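Local coordinates for protein SAM dependent methyltransferase (Agrobacterium tumefaciens, PDB 2IGT) that binds S-adenosylmethionine and probably transfers its methyl group to an acceptor substrate, at residues V166-A171 against A176-V181; E193-A198 against A203-I208; I138-W143 against S322-W327. All blocks are in the same frame, centred on the assembly; numbering follows the deposited sequence. Where two conformers were deposited one is given.

Contact 1: residues V166-A171 against A176-V181; sequences VASLVA and AEVTHV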
# COMPACT_ATOMS: atom_id res chain seq x y z
N VAL A 166 -18.44 20.10 2.30
CA VAL A 166 -19.46 21.09 1.91
C VAL A 166 -20.42 21.38 3.09
O VAL A 166 -20.79 22.53 3.32
CB VAL A 166 -20.22 20.69 0.62
CG1 VAL A 166 -21.37 21.69 0.32
CG2 VAL A 166 -19.25 20.69 -0.54
N ALA A 167 -20.78 20.35 3.86
CA ALA A 167 -21.62 20.59 5.07
C ALA A 167 -20.91 21.51 6.06
O ALA A 167 -21.53 22.36 6.71
CB ALA A 167 -22.02 19.27 5.74
N SER A 168 -19.60 21.29 6.22
CA SER A 168 -18.80 22.10 7.13
C SER A 168 -18.85 23.55 6.70
O SER A 168 -18.96 24.45 7.53
CB SER A 168 -17.35 21.60 7.14
OG SER A 168 -17.32 20.25 7.56
N LEU A 169 -18.80 23.77 5.38
CA LEU A 169 -18.77 25.12 4.85
C LEU A 169 -20.13 25.81 4.95
O LEU A 169 -20.21 27.00 5.29
CB LEU A 169 -18.23 25.12 3.41
CG LEU A 169 -16.79 24.62 3.27
CD1 LEU A 169 -16.36 24.60 1.81
CD2 LEU A 169 -15.78 25.43 4.13
N VAL A 170 -21.20 25.04 4.70
CA VAL A 170 -22.58 25.54 4.89
C VAL A 170 -22.77 26.01 6.35
O VAL A 170 -23.24 27.12 6.59
CB VAL A 170 -23.66 24.49 4.49
CG1 VAL A 170 -25.04 24.97 4.88
CG2 VAL A 170 -23.63 24.21 2.95
N ALA A 171 -22.37 25.17 7.30
CA ALA A 171 -22.51 25.52 8.73
C ALA A 171 -21.70 26.76 9.09
O ALA A 171 -22.21 27.71 9.72
CB ALA A 171 -22.14 24.33 9.63
N ALA A 176 -21.73 29.01 12.37
CA ALA A 176 -21.38 27.97 13.34
C ALA A 176 -19.88 27.87 13.61
O ALA A 176 -19.06 28.20 12.75
CB ALA A 176 -21.90 26.61 12.87
N GLU A 177 -19.54 27.38 14.80
CA GLU A 177 -18.19 26.93 15.11
C GLU A 177 -18.12 25.45 14.74
O GLU A 177 -18.79 24.61 15.36
CB GLU A 177 -17.90 27.20 16.58
CG GLU A 177 -18.30 28.64 16.95
CD GLU A 177 -18.05 29.04 18.41
OE1 GLU A 177 -17.69 28.16 19.23
OE2 GLU A 177 -18.23 30.25 18.72
N VAL A 178 -17.33 25.14 13.71
CA VAL A 178 -17.34 23.82 13.06
C VAL A 178 -16.08 23.03 13.42
O VAL A 178 -14.97 23.59 13.42
CB VAL A 178 -17.45 23.95 11.52
CG1 VAL A 178 -17.57 22.53 10.83
CG2 VAL A 178 -18.66 24.81 11.16
N THR A 179 -16.27 21.77 13.77
CA THR A 179 -15.17 20.81 13.87
C THR A 179 -15.40 19.74 12.79
O THR A 179 -16.45 19.06 12.76
CB THR A 179 -15.08 20.21 15.29
OG1 THR A 179 -14.84 21.28 16.22
CG2 THR A 179 -13.95 19.14 15.38
N HIS A 180 -14.44 19.63 11.88
CA HIS A 180 -14.54 18.71 10.73
C HIS A 180 -13.52 17.57 10.92
O HIS A 180 -12.31 17.80 11.10
CB HIS A 180 -14.29 19.52 9.44
CG HIS A 180 -14.22 18.70 8.17
ND1 HIS A 180 -13.21 17.79 7.90
CD2 HIS A 180 -15.00 18.73 7.07
CE1 HIS A 180 -13.39 17.28 6.70
NE2 HIS A 180 -14.47 17.84 6.17
N VAL A 181 -14.02 16.33 10.92
CA VAL A 181 -13.18 15.18 11.22
C VAL A 181 -13.13 14.23 10.04
O VAL A 181 -14.18 13.74 9.60
CB VAL A 181 -13.67 14.40 12.47
CG1 VAL A 181 -12.68 13.30 12.86
CG2 VAL A 181 -13.89 15.37 13.66
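The backbone N of A176 donates to the carbonyl O of A171 over 3.0 Å, a nearly straight bond (163° at the hydrogen) that joins the last turns of helix 166-173 to the loop leading into strand 177-181. These elements are the helix and the second strand of the beta-alpha-beta unit that begins with strand 156-160, in the Rossmann-like core of the methyltransferase. The donor lies five residues beyond the acceptor, one more than within a helix, a sign that the chain has left the helix by this point. The short strand segment then runs back antiparallel to the helix segment, the two axes 8.4 Å apart at their closest.

Small residues make this closeness possible. A171 has a single methyl, whose CB lies 4.0 Å from CB of A176. S168, one turn earlier, also turns its CB to the strand, and this carbon rests 3.8 Å from CG1 of V178. Its polar end is held by N159, whose ND2 bonds to OG; the very short approach of that hydroxyl to the H180 ring is doubtful. H180 continues the row of inward-facing strand residues toward the bound cofactor, its side chain about 7 Å from S-adenosylmethionine, and NE2 makes a weak bond to the carbonyl of Y163.

V178 supplies the wedge between the two small helix residues: with CG1 anti to the backbone N (chi1 -176°), its other branch, CG2, lies 3.7 Å from O of S168 and 3.8 Å from CB of A171.

Contact 2: residues E193-A198 against A203-I208; sequences ENQVLA and APIRWI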
# COMPACT_ATOMS: atom_id res chain seq x y z
N GLU A 193 -9.07 23.44 0.48
CA GLU A 193 -9.16 24.08 -0.83
C GLU A 193 -10.55 24.68 -1.06
O GLU A 193 -10.66 25.79 -1.57
CB GLU A 193 -8.82 23.11 -1.96
CG GLU A 193 -7.34 22.89 -2.17
CD GLU A 193 -7.07 21.97 -3.34
OE1 GLU A 193 -7.49 22.30 -4.46
OE2 GLU A 193 -6.45 20.90 -3.12
N ASN A 194 -11.60 23.92 -0.71
CA ASN A 194 -12.98 24.41 -0.80
C ASN A 194 -13.25 25.59 0.15
O ASN A 194 -13.88 26.58 -0.22
CB ASN A 194 -13.98 23.27 -0.54
CG ASN A 194 -14.00 22.25 -1.66
OD1 ASN A 194 -13.61 22.55 -2.79
ND2 ASN A 194 -14.48 21.04 -1.37
N GLN A 195 -12.76 25.49 1.38
CA GLN A 195 -12.86 26.62 2.30
C GLN A 195 -12.27 27.92 1.69
O GLN A 195 -12.88 29.01 1.79
CB GLN A 195 -12.17 26.26 3.63
CG GLN A 195 -12.19 27.41 4.67
CD GLN A 195 -11.31 27.13 5.86
OE1 GLN A 195 -10.38 26.32 5.77
NE2 GLN A 195 -11.59 27.81 6.98
N VAL A 196 -11.09 27.81 1.08
CA VAL A 196 -10.45 28.98 0.45
C VAL A 196 -11.34 29.53 -0.66
O VAL A 196 -11.66 30.72 -0.66
CB VAL A 196 -9.05 28.66 -0.12
CG1 VAL A 196 -8.50 29.83 -0.94
CG2 VAL A 196 -8.10 28.30 1.01
N LEU A 197 -11.76 28.64 -1.56
CA LEU A 197 -12.61 29.02 -2.68
C LEU A 197 -13.92 29.67 -2.22
O LEU A 197 -14.40 30.62 -2.85
CB LEU A 197 -12.88 27.80 -3.55
CG LEU A 197 -13.32 28.06 -4.99
CD1 LEU A 197 -12.11 28.57 -5.82
CD2 LEU A 197 -13.93 26.80 -5.59
N ALA A 198 -14.49 29.17 -1.12
CA ALA A 198 -15.75 29.67 -0.59
C ALA A 198 -15.64 30.99 0.18
O ALA A 198 -16.66 31.58 0.56
CB ALA A 198 -16.44 28.63 0.26
N ALA A 203 -13.24 31.79 8.88
CA ALA A 203 -14.33 31.21 9.70
C ALA A 203 -13.81 30.18 10.71
O ALA A 203 -12.78 29.54 10.46
CB ALA A 203 -15.42 30.60 8.81
N PRO A 204 -14.49 30.02 11.86
CA PRO A 204 -14.05 29.03 12.87
C PRO A 204 -14.34 27.59 12.42
O PRO A 204 -15.37 26.99 12.78
CB PRO A 204 -14.84 29.43 14.12
CG PRO A 204 -16.10 30.06 13.57
CD PRO A 204 -15.66 30.80 12.34
N ILE A 205 -13.44 27.04 11.60
CA ILE A 205 -13.49 25.62 11.24
C ILE A 205 -12.21 24.97 11.75
O ILE A 205 -11.09 25.39 11.40
CB ILE A 205 -13.62 25.40 9.74
CG1 ILE A 205 -14.83 26.16 9.18
CG2 ILE A 205 -13.71 23.86 9.42
CD1 ILE A 205 -14.98 26.02 7.67
N ARG A 206 -12.36 23.96 12.60
CA ARG A 206 -11.23 23.21 13.12
C ARG A 206 -11.11 21.88 12.34
O ARG A 206 -12.05 21.06 12.34
CB ARG A 206 -11.40 23.01 14.63
CG ARG A 206 -10.59 21.88 15.24
CD ARG A 206 -10.66 21.90 16.77
NE ARG A 206 -11.96 21.42 17.25
CZ ARG A 206 -12.18 20.93 18.46
NH1 ARG A 206 -11.19 20.87 19.35
NH2 ARG A 206 -13.40 20.51 18.79
N TRP A 207 -9.97 21.69 11.67
CA TRP A 207 -9.76 20.54 10.77
C TRP A 207 -9.04 19.47 11.53
O TRP A 207 -7.92 19.71 12.02
CB TRP A 207 -8.93 20.95 9.53
CG TRP A 207 -9.55 22.03 8.70
CD1 TRP A 207 -9.20 23.36 8.67
CD2 TRP A 207 -10.65 21.90 7.78
NE1 TRP A 207 -10.00 24.05 7.80
CE2 TRP A 207 -10.90 23.18 7.23
CE3 TRP A 207 -11.44 20.82 7.36
CZ2 TRP A 207 -11.92 23.42 6.30
CZ3 TRP A 207 -12.47 21.06 6.44
CH2 TRP A 207 -12.69 22.35 5.91
N ILE A 208 -9.68 18.32 11.69
CA ILE A 208 -9.14 17.28 12.54
C ILE A 208 -8.85 16.07 11.64
O ILE A 208 -9.77 15.51 11.04
CB ILE A 208 -10.13 16.87 13.68
CG1 ILE A 208 -10.45 18.04 14.64
CG2 ILE A 208 -9.61 15.65 14.46
CD1 ILE A 208 -9.26 18.59 15.46
O HOH W 1 -9.99 27.05 9.53
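The beta-alpha-beta unit formed by strand 177-181, helix 185-198 and strand 205-208 closes here, where Q195 reaches from the helix across to W207 and I205 on the last strand. Glutamine suits the place because its amide can serve a donor and acceptors at once. CG stands anti to the backbone N (chi1 179°) and the chain runs out extended, which carries the amide to the rim of the indole. There OE1 accepts from NE1 of W207 at 3.1 Å. The bond is weak and bent, 134° at the hydrogen, with OE1 also 3.3 Å from the neighbouring ring carbon CZ2. The amide comes to the indole edge with its plane turned 62° from that of the ring.

NE2 points to the loop side. It donates to the carbonyl of L200 and, at 3.1 Å, to a water that in turn donates a hydrogen bond to O of I205 at 2.7 Å. The buried amide is thus held at both its oxygen and its nitrogen. I205 brings an apolar end, CD1, to 3.9 Å from the same NE2, while its CG2 lies over one face of the W207 indole, 3.6 Å above the plane. Just ahead of the strand, P204 is the centre of an inverse gamma turn, in which N of I205 bonds to O of A203.

H180 of the neighbouring strand also meets the indole, ring to ring. Such a helix laid back over the edge strand of the parallel part of the sheet is characteristic of the right-handed crossovers of Rossmann-like methyltransferases.

Contact 3: residues I138-W143 against S322-W327; sequences IVHWEW and SLFSRW. With ACY (acetic acid), chain H.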
# COMPACT_ATOMS: atom_id res chain seq x y z
N ILE A 138 -27.80 18.13 -0.16
CA ILE A 138 -28.35 19.48 -0.01
C ILE A 138 -29.60 19.53 0.88
O ILE A 138 -29.82 20.52 1.57
CB ILE A 138 -28.65 20.15 -1.36
CG1 ILE A 138 -28.82 21.68 -1.16
CG2 ILE A 138 -29.88 19.49 -2.05
CD1 ILE A 138 -28.92 22.51 -2.45
N VAL A 139 -30.41 18.47 0.86
CA VAL A 139 -31.56 18.43 1.76
C VAL A 139 -31.10 18.52 3.25
O VAL A 139 -31.66 19.30 4.02
CB VAL A 139 -32.45 17.20 1.51
CG1 VAL A 139 -33.71 17.26 2.36
CG2 VAL A 139 -32.81 17.11 0.02
N HIS A 140 -30.08 17.76 3.63
CA HIS A 140 -29.55 17.83 5.01
C HIS A 140 -28.82 19.16 5.24
O HIS A 140 -28.88 19.71 6.33
CB HIS A 140 -28.60 16.66 5.36
CG HIS A 140 -29.22 15.30 5.25
ND1 HIS A 140 -30.30 14.90 6.04
CD2 HIS A 140 -28.90 14.23 4.48
CE1 HIS A 140 -30.63 13.66 5.72
NE2 HIS A 140 -29.80 13.22 4.78
N TRP A 141 -28.13 19.67 4.22
CA TRP A 141 -27.46 20.98 4.35
C TRP A 141 -28.45 22.10 4.60
O TRP A 141 -28.14 23.04 5.35
CB TRP A 141 -26.62 21.34 3.13
CG TRP A 141 -25.62 20.31 2.75
CD1 TRP A 141 -25.04 19.37 3.56
CD2 TRP A 141 -25.06 20.12 1.44
NE1 TRP A 141 -24.17 18.59 2.82
CE2 TRP A 141 -24.17 19.03 1.52
CE3 TRP A 141 -25.24 20.76 0.22
CZ2 TRP A 141 -23.45 18.56 0.41
CZ3 TRP A 141 -24.54 20.28 -0.91
CH2 TRP A 141 -23.65 19.20 -0.79
N GLU A 142 -29.63 21.99 3.97
CA GLU A 142 -30.72 22.94 4.17
C GLU A 142 -31.25 22.91 5.60
O GLU A 142 -31.48 23.97 6.20
CB GLU A 142 -31.84 22.69 3.13
CG GLU A 142 -31.45 23.21 1.74
CD GLU A 142 -32.36 22.75 0.60
OE1 GLU A 142 -33.02 21.69 0.69
OE2 GLU A 142 -32.38 23.47 -0.42
N TRP A 143 -31.44 21.70 6.13
CA TRP A 143 -31.84 21.49 7.52
C TRP A 143 -30.79 22.13 8.46
O TRP A 143 -31.13 22.86 9.38
CB TRP A 143 -32.06 20.00 7.85
CG TRP A 143 -32.28 19.80 9.32
CD1 TRP A 143 -33.48 19.83 10.00
CD2 TRP A 143 -31.27 19.61 10.31
NE1 TRP A 143 -33.26 19.66 11.36
CE2 TRP A 143 -31.91 19.52 11.57
CE3 TRP A 143 -29.87 19.49 10.24
CZ2 TRP A 143 -31.19 19.32 12.77
CZ3 TRP A 143 -29.15 19.28 11.44
CH2 TRP A 143 -29.82 19.20 12.68
N SER A 322 -29.08 6.93 -0.53
CA SER A 322 -28.51 6.73 0.79
C SER A 322 -29.64 6.66 1.80
O SER A 322 -30.80 6.95 1.48
CB SER A 322 -27.57 7.91 1.17
OG SER A 322 -28.24 9.13 0.93
N LEU A 323 -29.27 6.23 3.01
CA LEU A 323 -30.19 6.19 4.16
C LEU A 323 -29.89 7.35 5.06
O LEU A 323 -28.81 7.97 5.01
CB LEU A 323 -29.98 4.90 4.96
CG LEU A 323 -29.81 3.60 4.17
CD1 LEU A 323 -29.50 2.44 5.15
CD2 LEU A 323 -31.07 3.30 3.32
N PHE A 324 -30.87 7.69 5.89
CA PHE A 324 -30.64 8.70 6.91
C PHE A 324 -31.50 8.40 8.11
O PHE A 324 -32.56 7.77 8.01
CB PHE A 324 -30.93 10.12 6.41
CG PHE A 324 -32.41 10.44 6.34
CD1 PHE A 324 -33.16 10.04 5.23
CD2 PHE A 324 -33.05 11.10 7.38
CE1 PHE A 324 -34.54 10.29 5.16
CE2 PHE A 324 -34.42 11.38 7.33
CZ PHE A 324 -35.18 10.97 6.21
N SER A 325 -31.02 8.88 9.25
CA SER A 325 -31.80 8.92 10.46
C SER A 325 -31.40 10.18 11.23
O SER A 325 -30.21 10.43 11.42
CB SER A 325 -31.54 7.67 11.31
OG SER A 325 -32.39 7.70 12.44
N ARG A 326 -32.39 10.95 11.67
CA ARG A 326 -32.15 12.22 12.33
C ARG A 326 -32.94 12.30 13.64
O ARG A 326 -34.18 12.19 13.64
CB ARG A 326 -32.54 13.37 11.40
CG ARG A 326 -32.40 14.76 12.02
CD ARG A 326 -32.72 15.79 10.95
NE ARG A 326 -34.14 15.74 10.66
CZ ARG A 326 -34.70 15.98 9.48
NH1 ARG A 326 -33.95 16.30 8.43
NH2 ARG A 326 -36.02 15.89 9.37
N TRP A 327 -32.22 12.49 14.73
CA TRP A 327 -32.82 12.80 16.02
C TRP A 327 -32.86 14.33 16.19
O TRP A 327 -31.88 15.02 15.90
CB TRP A 327 -32.06 12.16 17.20
CG TRP A 327 -32.65 12.64 18.54
CD1 TRP A 327 -33.73 12.10 19.22
CD2 TRP A 327 -32.26 13.80 19.29
NE1 TRP A 327 -33.99 12.83 20.37
CE2 TRP A 327 -33.11 13.88 20.42
CE3 TRP A 327 -31.26 14.77 19.12
CZ2 TRP A 327 -32.99 14.90 21.38
CZ3 TRP A 327 -31.13 15.79 20.09
CH2 TRP A 327 -31.99 15.84 21.19
C ACY H . -36.42 17.80 5.97
O ACY H . -35.27 18.21 6.19
OXT ACY H . -37.05 17.03 6.73
CH3 ACY H . -37.10 18.26 4.70
O HOH W 2 -28.63 10.37 3.53
O HOH W 3 -31.15 16.58 8.18
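H140 and W143, one turn apart on helix 138-150, press on F324 and R326 of strand 318-328, the antiparallel strand that Rossmann-like methyltransferases add to their otherwise parallel core sheet. The tightly packed part is aromatic. H140 sets its ring edge toward the F324 ring in an offset edge-to-face pair, planes 61° apart, and CE1 of H140 approaches CB of F324 to 3.6 Å. The backbone places that CB, while the first torsion of F324, with CG between its own N and carbonyl carbon (chi1 77°), sets the ring beside CE1 of H140; L37 of strand 30-39 touches both side chains. The nitrogens of H140 stay hydrated despite burial: ND1 shares a water with NH1 of R326, and NE2 is weakly bonded to another that also serves OG of S322 and O of L323.

The W143-R326 half is the more exposed, both residues being only partly buried, and a small molecule is bound there. The R326 chain bends at chi3 and lays its guanidinium almost parallel to the indole, the planes 12° apart. CD sits over the five-membered ring as a CH-pi contact, 3.9 Å from its centroid, whereas CZ is off-centre, so the cation-pi component is less direct. Arginine suits this position by combining a greasy stem with a flat cation. E328, two residues further along the strand, accepts from NE1 of W143 and forms a long, weak ion pair with NE of R326. An acetate, probably left from crystallisation, takes the guanidinium edge two-pronged: NH1 of R326 donates to its O at 3.2 Å and NH2 to its OXT at 3.1 Å.

From the N terminus, helix 138-150 comes first and waits for its partner until strand 318-328 near the C terminus, so contact 3 closes a long loop that encloses the other two. Within it, contact 1 closes the return from helix 166-173 to strand 177-181, completing the crossover from strand 156-160, and contact 2 repeats the step one unit later, from helix 185-198 to strand 205-208; these two lie in series. Their strands are neighbours in one sheet, joined by V178 O to R206 N and H180 O to I208 N, each at 2.8 Å. W141 packs on V166, A167 and V170, linking contacts 3 and 1, whereas contacts 2 and 3 do not touch.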